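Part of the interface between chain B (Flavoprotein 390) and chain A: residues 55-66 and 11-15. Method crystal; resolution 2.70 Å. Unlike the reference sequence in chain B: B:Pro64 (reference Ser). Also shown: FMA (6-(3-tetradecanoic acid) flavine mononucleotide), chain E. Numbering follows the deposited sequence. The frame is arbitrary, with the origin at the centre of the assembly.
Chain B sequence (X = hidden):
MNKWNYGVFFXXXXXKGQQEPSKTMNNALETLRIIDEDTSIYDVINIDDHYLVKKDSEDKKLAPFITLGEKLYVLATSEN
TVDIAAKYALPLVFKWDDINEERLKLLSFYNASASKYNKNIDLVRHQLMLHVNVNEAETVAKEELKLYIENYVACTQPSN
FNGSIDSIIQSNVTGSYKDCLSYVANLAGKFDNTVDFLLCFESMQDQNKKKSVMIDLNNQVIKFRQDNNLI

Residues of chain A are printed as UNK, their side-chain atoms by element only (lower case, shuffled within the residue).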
ATOM      1  N   LYS B  55      -1.749  16.077   7.787  1.00 53.87           N
ATOM      2  CA  LYS B  55      -2.028  16.854   9.007  1.00 54.90           C
ATOM      3  C   LYS B  55      -3.436  16.479   9.457  1.00 55.22           C
ATOM      4  O   LYS B  55      -3.970  15.445   8.998  1.00 55.63           O
ATOM      5  CB  LYS B  55      -1.921  18.328   8.626  1.00 55.33           C
ATOM      6  CG  LYS B  55      -1.771  19.366   9.714  1.00 55.42           C
ATOM      7  CD  LYS B  55      -0.684  20.384   9.394  1.00 55.37           C
ATOM      8  CE  LYS B  55       0.693  19.750   9.366  1.00 55.34           C
ATOM      9  NZ  LYS B  55       0.806  18.735  10.448  1.00 55.33           N
ATOM     10  N   ASP B  56      -3.995  17.292  10.321  1.00 55.22           N
ATOM     11  CA  ASP B  56      -5.359  17.091  10.836  1.00 55.57           C
ATOM     12  C   ASP B  56      -5.690  18.296  11.730  1.00 55.77           C
ATOM     13  O   ASP B  56      -4.808  19.123  12.002  1.00 56.03           O
ATOM     14  CB  ASP B  56      -5.609  15.727  11.428  1.00 55.12           C
ATOM     15  CG  ASP B  56      -4.463  15.052  12.133  1.00 55.05           C
ATOM     16  OD1 ASP B  56      -3.340  15.566  12.232  1.00 54.76           O
ATOM     17  OD2 ASP B  56      -4.737  13.923  12.602  1.00 55.14           O
ATOM     18  N   SER B  57      -6.951  18.377  12.105  1.00 55.44           N
ATOM     19  CA  SER B  57      -7.476  19.453  12.947  1.00 54.87           C
ATOM     20  C   SER B  57      -6.417  19.870  13.970  1.00 54.28           C
ATOM     21  O   SER B  57      -6.142  21.057  14.159  1.00 54.13           O
ATOM     22  CB  SER B  57      -8.702  18.934  13.702  1.00 55.56           C
ATOM     23  OG  SER B  57      -8.287  17.819  14.493  1.00 56.11           O
ATOM     24  N   GLU B  58      -5.866  18.840  14.589  1.00 53.64           N
ATOM     25  CA  GLU B  58      -4.839  18.982  15.615  1.00 53.19           C
ATOM     26  C   GLU B  58      -3.431  19.225  15.094  1.00 52.73           C
ATOM     27  O   GLU B  58      -2.475  19.335  15.897  1.00 53.12           O
ATOM     28  CB  GLU B  58      -4.820  17.753  16.511  1.00 53.22           C
ATOM     29  CG  GLU B  58      -5.794  17.695  17.688  1.00 53.32           C
ATOM     30  CD  GLU B  58      -5.395  16.624  18.674  1.00 53.91           C
ATOM     31  OE1 GLU B  58      -5.342  15.439  18.391  1.00 54.53           O
ATOM     32  OE2 GLU B  58      -5.088  17.076  19.792  1.00 54.17           O
ATOM     33  N   ASP B  59      -3.269  19.321  13.800  1.00 51.64           N
ATOM     34  CA  ASP B  59      -2.048  19.579  13.051  1.00 50.28           C
ATOM     35  C   ASP B  59      -0.917  18.597  13.321  1.00 48.78           C
ATOM     36  O   ASP B  59       0.256  18.941  13.090  1.00 48.87           O
ATOM     37  CB  ASP B  59      -1.590  21.038  13.214  1.00 51.62           C
ATOM     38  CG  ASP B  59      -2.462  22.045  12.485  1.00 52.89           C
ATOM     39  OD1 ASP B  59      -2.393  22.281  11.264  1.00 52.89           O
ATOM     40  OD2 ASP B  59      -3.277  22.646  13.230  1.00 53.96           O
ATOM     41  N   LYS B  60      -1.258  17.417  13.790  1.00 47.07           N
ATOM     42  CA  LYS B  60      -0.215  16.408  14.083  1.00 44.96           C
ATOM     43  C   LYS B  60       0.044  15.645  12.790  1.00 43.29           C
ATOM     44  O   LYS B  60      -0.891  15.067  12.212  1.00 43.03           O
ATOM     45  CB  LYS B  60      -0.578  15.510  15.258  1.00 45.36           C
ATOM     46  CG  LYS B  60      -0.252  16.059  16.653  1.00 44.96           C
ATOM     47  CD  LYS B  60      -0.683  15.143  17.787  1.00 44.86           C
ATOM     48  CE  LYS B  60      -2.052  15.433  18.345  1.00 44.86           C
ATOM     49  NZ  LYS B  60      -2.461  14.510  19.433  1.00 44.57           N
ATOM     50  N   LYS B  61       1.297  15.687  12.356  1.00 41.54           N
ATOM     51  CA  LYS B  61       1.703  14.982  11.123  1.00 39.53           C
ATOM     52  C   LYS B  61       1.515  13.488  11.409  1.00 38.00           C
ATOM     53  O   LYS B  61       1.920  13.042  12.497  1.00 38.38           O
ATOM     54  CB  LYS B  61       3.130  15.237  10.690  1.00 39.70           C
ATOM     55  CG  LYS B  61       3.328  16.380   9.696  1.00 40.21           C
ATOM     56  CD  LYS B  61       4.701  16.389   9.064  1.00 41.18           C
ATOM     57  CE  LYS B  61       5.615  17.524   9.439  1.00 41.47           C
ATOM     58  NZ  LYS B  61       6.566  17.210  10.532  1.00 41.57           N
ATOM     59  N   LEU B  62       0.919  12.796  10.462  1.00 35.73           N
ATOM     60  CA  LEU B  62       0.635  11.369  10.542  1.00 33.13           C
ATOM     61  C   LEU B  62       1.869  10.502  10.296  1.00 31.92           C
ATOM     62  O   LEU B  62       2.671  10.852   9.418  1.00 32.02           O
ATOM     63  CB  LEU B  62      -0.439  11.023   9.488  1.00 31.69           C
ATOM     64  CG  LEU B  62      -1.832  10.700   9.979  1.00 30.18           C
ATOM     65  CD1 LEU B  62      -2.699  11.939  10.012  1.00 29.96           C
ATOM     66  CD2 LEU B  62      -2.416   9.654   9.042  1.00 30.12           C
ATOM     67  N   ALA B  63       1.918   9.413  11.033  1.00 30.44           N
ATOM     68  CA  ALA B  63       3.000   8.407  10.928  1.00 28.67           C
ATOM     69  C   ALA B  63       3.018   7.899   9.482  1.00 27.21           C
ATOM     70  O   ALA B  63       2.104   7.176   9.047  1.00 27.42           O
ATOM     71  CB  ALA B  63       2.720   7.294  11.915  1.00 28.98           C
ATOM     72  N   PRO B  64       4.046   8.322   8.762  1.00 25.53           N
ATOM     73  CA  PRO B  64       4.237   8.011   7.352  1.00 23.75           C
ATOM     74  C   PRO B  64       4.586   6.593   7.009  1.00 22.23           C
ATOM     75  O   PRO B  64       5.665   6.436   6.409  1.00 22.01           O
ATOM     76  CB  PRO B  64       5.441   8.909   6.972  1.00 23.98           C
ATOM     77  CG  PRO B  64       6.253   8.804   8.258  1.00 24.57           C
ATOM     78  CD  PRO B  64       5.152   9.178   9.270  1.00 25.07           C
ATOM     79  N   PHE B  65       3.760   5.629   7.331  1.00 21.04           N
ATOM     80  CA  PHE B  65       4.081   4.227   7.001  1.00 20.11           C
ATOM     81  C   PHE B  65       3.989   4.024   5.492  1.00 20.30           C
ATOM     82  O   PHE B  65       3.543   4.890   4.727  1.00 20.42           O
ATOM     83  CB  PHE B  65       3.163   3.255   7.723  1.00 20.26           C
ATOM     84  CG  PHE B  65       3.408   3.264   9.207  1.00 20.45           C
ATOM     85  CD1 PHE B  65       2.760   4.220   9.991  1.00 20.58           C
ATOM     86  CD2 PHE B  65       4.289   2.348   9.767  1.00 19.91           C
ATOM     87  CE1 PHE B  65       2.983   4.251  11.353  1.00 21.10           C
ATOM     88  CE2 PHE B  65       4.539   2.374  11.129  1.00 20.89           C
ATOM     89  CZ  PHE B  65       3.885   3.345  11.915  1.00 21.62           C
ATOM     90  N   ILE B  66       4.397   2.848   5.112  1.00 20.06           N
ATOM     91  CA  ILE B  66       4.423   2.354   3.732  1.00 20.08           C
ATOM     92  C   ILE B  66       4.318   0.838   3.923  1.00 21.10           C
ATOM     93  O   ILE B  66       5.028   0.355   4.826  1.00 21.90           O
ATOM     94  CB  ILE B  66       5.663   2.823   2.925  1.00 18.65           C
ATOM     95  CG1 ILE B  66       5.291   4.100   2.119  1.00 17.80           C
ATOM     96  CG2 ILE B  66       6.305   1.820   1.942  1.00 18.12           C
ATOM     97  CD1 ILE B  66       6.480   5.094   2.120  1.00 19.01           C
TER
ATOM     98  N   UNK A  11      -6.032   1.237  10.889  1.00 23.79           N
ATOM     99  CA  UNK A  11      -6.292   2.650  10.514  1.00 25.91           C
ATOM    100  C   UNK A  11      -4.955   3.296  10.857  1.00 28.01           C
ATOM    101  O   UNK A  11      -4.032   2.570  11.279  1.00 29.01           O
ATOM    102  c   UNK A  11      -7.384   3.315  12.652  1.00 26.58           C
ATOM    103  c   UNK A  11      -8.789   2.376  10.803  1.00 25.78           C
ATOM    104  c   UNK A  11      -7.543   3.196  11.152  1.00 25.68           C
ATOM    105  N   UNK A  12      -4.807   4.567  10.678  1.00 30.26           N
ATOM    106  CA  UNK A  12      -3.539   5.268  10.980  1.00 32.43           C
ATOM    107  C   UNK A  12      -4.038   6.535  11.678  1.00 34.62           C
ATOM    108  O   UNK A  12      -4.455   7.509  11.033  1.00 34.72           O
ATOM    109  c   UNK A  12      -2.707   5.463   9.748  1.00 32.91           C
ATOM    110  c   UNK A  12      -1.464   6.315   9.884  1.00 33.64           C
ATOM    111  n   UNK A  12      -1.004   6.842   8.741  1.00 33.42           N
ATOM    112  o   UNK A  12      -0.906   6.508  10.980  1.00 33.64           O
ATOM    113  N   UNK A  13      -3.990   6.399  12.993  1.00 36.88           N
ATOM    114  CA  UNK A  13      -4.466   7.531  13.817  1.00 39.39           C
ATOM    115  C   UNK A  13      -3.818   7.581  15.184  1.00 40.64           C
ATOM    116  O   UNK A  13      -3.276   6.573  15.684  1.00 41.34           O
ATOM    117  c   UNK A  13      -7.135  10.840  14.798  1.00 45.03           C
ATOM    118  c   UNK A  13      -6.549   9.586  14.858  1.00 44.15           C
ATOM    119  c   UNK A  13      -7.930  10.324  12.541  1.00 44.36           C
ATOM    120  c   UNK A  13      -6.642   8.710  13.777  1.00 43.23           C
ATOM    121  c   UNK A  13      -5.987   7.368  13.868  1.00 41.27           C
ATOM    122  c   UNK A  13      -7.821  11.200  13.633  1.00 45.09           C
ATOM    123  c   UNK A  13      -7.323   9.071  12.622  1.00 43.74           C
ATOM    124  N   UNK A  14      -3.898   8.767  15.781  1.00 41.55           N
ATOM    125  CA  UNK A  14      -3.319   8.990  17.119  1.00 42.13           C
ATOM    126  C   UNK A  14      -4.375   8.740  18.193  1.00 42.87           C
ATOM    127  O   UNK A  14      -5.505   9.237  18.200  1.00 42.34           O
ATOM    128  c   UNK A  14      -2.590  10.326  17.216  1.00 41.57           C
ATOM    129  c   UNK A  14      -1.161  11.671  15.620  1.00 40.23           C
ATOM    130  c   UNK A  14      -0.069  11.819  14.776  1.00 39.95           C
ATOM    131  c   UNK A  14      -0.502   9.404  16.075  1.00 40.61           C
ATOM    132  o   UNK A  14       1.857  10.947  13.730  1.00 40.02           O
ATOM    133  c   UNK A  14      -1.400  10.465  16.280  1.00 40.99           C
ATOM    134  c   UNK A  14       0.592   9.545  15.229  1.00 40.34           C
ATOM    135  c   UNK A  14       0.801  10.761  14.579  1.00 40.09           C
ATOM    136  N   UNK A  15      -3.910   7.893  19.090  1.00 44.21           N
ATOM    137  CA  UNK A  15      -4.564   7.356  20.268  1.00 45.48           C
ATOM    138  C   UNK A  15      -6.007   6.960  19.939  1.00 46.12           C
ATOM    139  O   UNK A  15      -6.977   7.674  20.205  1.00 45.96           O
ATOM    140  o   UNK A  15      -4.553  10.475  20.813  1.00 47.62           O
ATOM    141  c   UNK A  15      -4.441   8.207  21.527  1.00 46.18           C
ATOM    142  c   UNK A  15      -5.132   9.552  21.404  1.00 46.82           C
ATOM    143  n   UNK A  15      -6.354   9.650  21.923  1.00 47.17           N
TER
HETATM  144  N1  FMA E 232       3.713  12.410  16.031  1.00 45.94           N
HETATM  145  C2  FMA E 232       3.048  12.989  17.034  1.00 45.56           C
HETATM  146  O2  FMA E 232       2.721  14.106  17.187  1.00 45.04           O
HETATM  147  N3  FMA E 232       2.636  12.145  18.142  1.00 45.34           N
HETATM  148  C4  FMA E 232       2.909  10.820  18.162  1.00 45.54           C
HETATM  149  O4  FMA E 232       2.519  10.203  19.137  1.00 45.52           O
HETATM  150  C4A FMA E 232       3.628  10.227  17.073  1.00 45.73           C
HETATM  151  N5  FMA E 232       3.960   8.958  16.973  1.00 45.71           N
HETATM  152  C5A FMA E 232       4.623   8.354  15.974  1.00 45.40           C
HETATM  153  C6  FMA E 232       4.938   7.002  15.973  1.00 45.12           C
HETATM  154  C7  FMA E 232       5.615   6.485  14.890  1.00 45.05           C
HETATM  155  C7M FMA E 232       6.018   4.973  14.772  1.00 45.06           C
HETATM  156  C8  FMA E 232       6.021   7.313  13.785  1.00 45.07           C
HETATM  157  C8M FMA E 232       6.759   6.787  12.600  1.00 44.61           C
HETATM  158  C9  FMA E 232       5.699   8.650  13.827  1.00 45.43           C
HETATM  159  C9A FMA E 232       5.028   9.220  14.868  1.00 45.72           C
HETATM  160  N10 FMA E 232       4.677  10.554  14.979  1.00 46.32           N
HETATM  161  C10 FMA E 232       4.014  11.158  15.970  1.00 46.02           C
HETATM  162  C1B FMA E 232       5.081  11.514  13.855  1.00 47.30           C
HETATM  163  C2B FMA E 232       6.650  11.770  13.841  1.00 48.37           C
HETATM  164  O2B FMA E 232       7.125  11.682  15.156  1.00 48.52           O
HETATM  165  C3B FMA E 232       6.809  13.172  13.281  1.00 49.20           C
HETATM  166  O3' FMA E 232       5.987  14.058  13.923  1.00 49.01           O
HETATM  167  C4B FMA E 232       6.621  13.169  11.762  1.00 50.16           C
HETATM  168  O4' FMA E 232       6.391  11.779  11.312  1.00 50.02           O
HETATM  169  C5B FMA E 232       7.940  13.701  11.152  1.00 51.10           C
HETATM  170  O5' FMA E 232       7.679  13.733   9.636  1.00 52.18           O
HETATM  171  P   FMA E 232       8.025  14.948   8.691  1.00 52.84           P
HETATM  172  O1P FMA E 232       8.889  15.826   9.668  1.00 52.51           O
HETATM  173  O2P FMA E 232       8.885  14.358   7.687  1.00 52.77           O
HETATM  174  O3P FMA E 232       6.851  15.394   8.147  1.00 52.34           O
HETATM  175  C1' FMA E 232       5.741   6.549  19.389  1.00 45.60           C
HETATM  176  O1' FMA E 232       5.974   5.284  19.474  1.00 45.47           O
HETATM  177  O2' FMA E 232       6.062   7.316  20.325  1.00 45.55           O
HETATM  178  C2' FMA E 232       4.634   6.876  18.458  1.00 45.20           C
HETATM  179  C3' FMA E 232       4.543   6.178  17.117  1.00 44.87           C
HETATM  180  C4' FMA E 232       3.432   5.204  16.998  1.00 44.74           C
HETATM  181  C5' FMA E 232       3.050   4.602  15.666  1.00 43.90           C
HETATM  182  C6' FMA E 232       1.606   4.337  15.428  1.00 43.27           C
HETATM  183  C7' FMA E 232       0.620   5.426  15.820  1.00 42.67           C
HETATM  184  C8' FMA E 232      -0.801   5.037  15.793  1.00 42.21           C
HETATM  185  C9' FMA E 232      -1.375   4.360  14.541  1.00 41.71           C
HETATM  186  C11 FMA E 232      -1.331   2.859  14.653  1.00 41.46           C
HETATM  187  C12 FMA E 232      -0.287   2.101  13.911  1.00 41.19           C
HETATM  188  C13 FMA E 232      -0.491   1.715  12.492  1.00 41.35           C
HETATM  189  C14 FMA E 232      -0.684   0.264  12.170  1.00 41.21           C
HETATM  190  C15 FMA E 232       0.458  -0.439  11.504  1.00 41.07           C

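Position 11 of chain A carries three side-chain carbons, one bonded to the CA and bearing the other two. This beta-branched hydrocarbon group stays out of reach of the chain B stretch, and its atoms identify A:Val11. Its backbone nonetheless borders the ligand, with O of A:Val11 3.8 Å from C13 of the FMA acyl chain.

At position 12 the side chain has two carbons, the second bearing one oxygen and one nitrogen. It points toward chain B, where its nitrogen lies 3.1 Å from O of B:Ala63, a carbonyl that can only accept. A short carboxamide fits both the atoms and this partner, so the residue is A:Asn12. ND2 of A:Asn12 donates the hydrogen bond to B:Ala63 O, and the same nitrogen packs 3.2 Å from CD2 of B:Leu62. The amide oxygen faces apolar neighbours instead: OD1 of A:Asn12 is 3.8 Å from CB of B:Ala63 and 4.4 Å from CD1 of B:Phe65.

Position 13 shows one carbon followed by a six-carbon ring without a polar substituent, which makes it A:Phe13. Its CB points away from chain B, yet the end of the ring comes nearer, bringing CZ of A:Phe13 to 4.2 Å from OD2 of B:Asp56. On its backbone side, O of A:Phe13 lies 2.9 Å from C8' of FMA.

Position 14 again has one carbon and a six-carbon ring, now bearing an oxygen. That oxygen reaches 2.4 Å from O of B:Lys61, and the phenol identifies A:Tyr14. OH of A:Tyr14 donates this very short hydrogen bond. Although the same OH is 3.1 Å from N of B:Ala63, the angle is too poor for a second one. CB of B:Lys60 meets the ring edge, 3.8 Å from CE2 of A:Tyr14, while one ring face is covered by the flavin at C4.

Position 15 has two side-chain carbons, the second carrying one oxygen and one nitrogen; it is A:Asn15. Its side chain comes no closer than 4.7 Å to chain B and adds little to the contact.

The contact therefore rests on two side chains, A:Asn12 and A:Tyr14, which hydrogen-bond to the backbone carbonyls of B:Ala63 and B:Lys61. Because both acceptors belong to the main chain, the loop is gripped by its backbone, with B:Leu62 and B:Ala63 supplying apolar packing. FMA completes the junction: it touches residues of both chains, and NZ of B:Lys61 donates a weak 2.8 Å hydrogen bond to O1P of its phosphate.

Chain A, residues 11-15: VNFYN
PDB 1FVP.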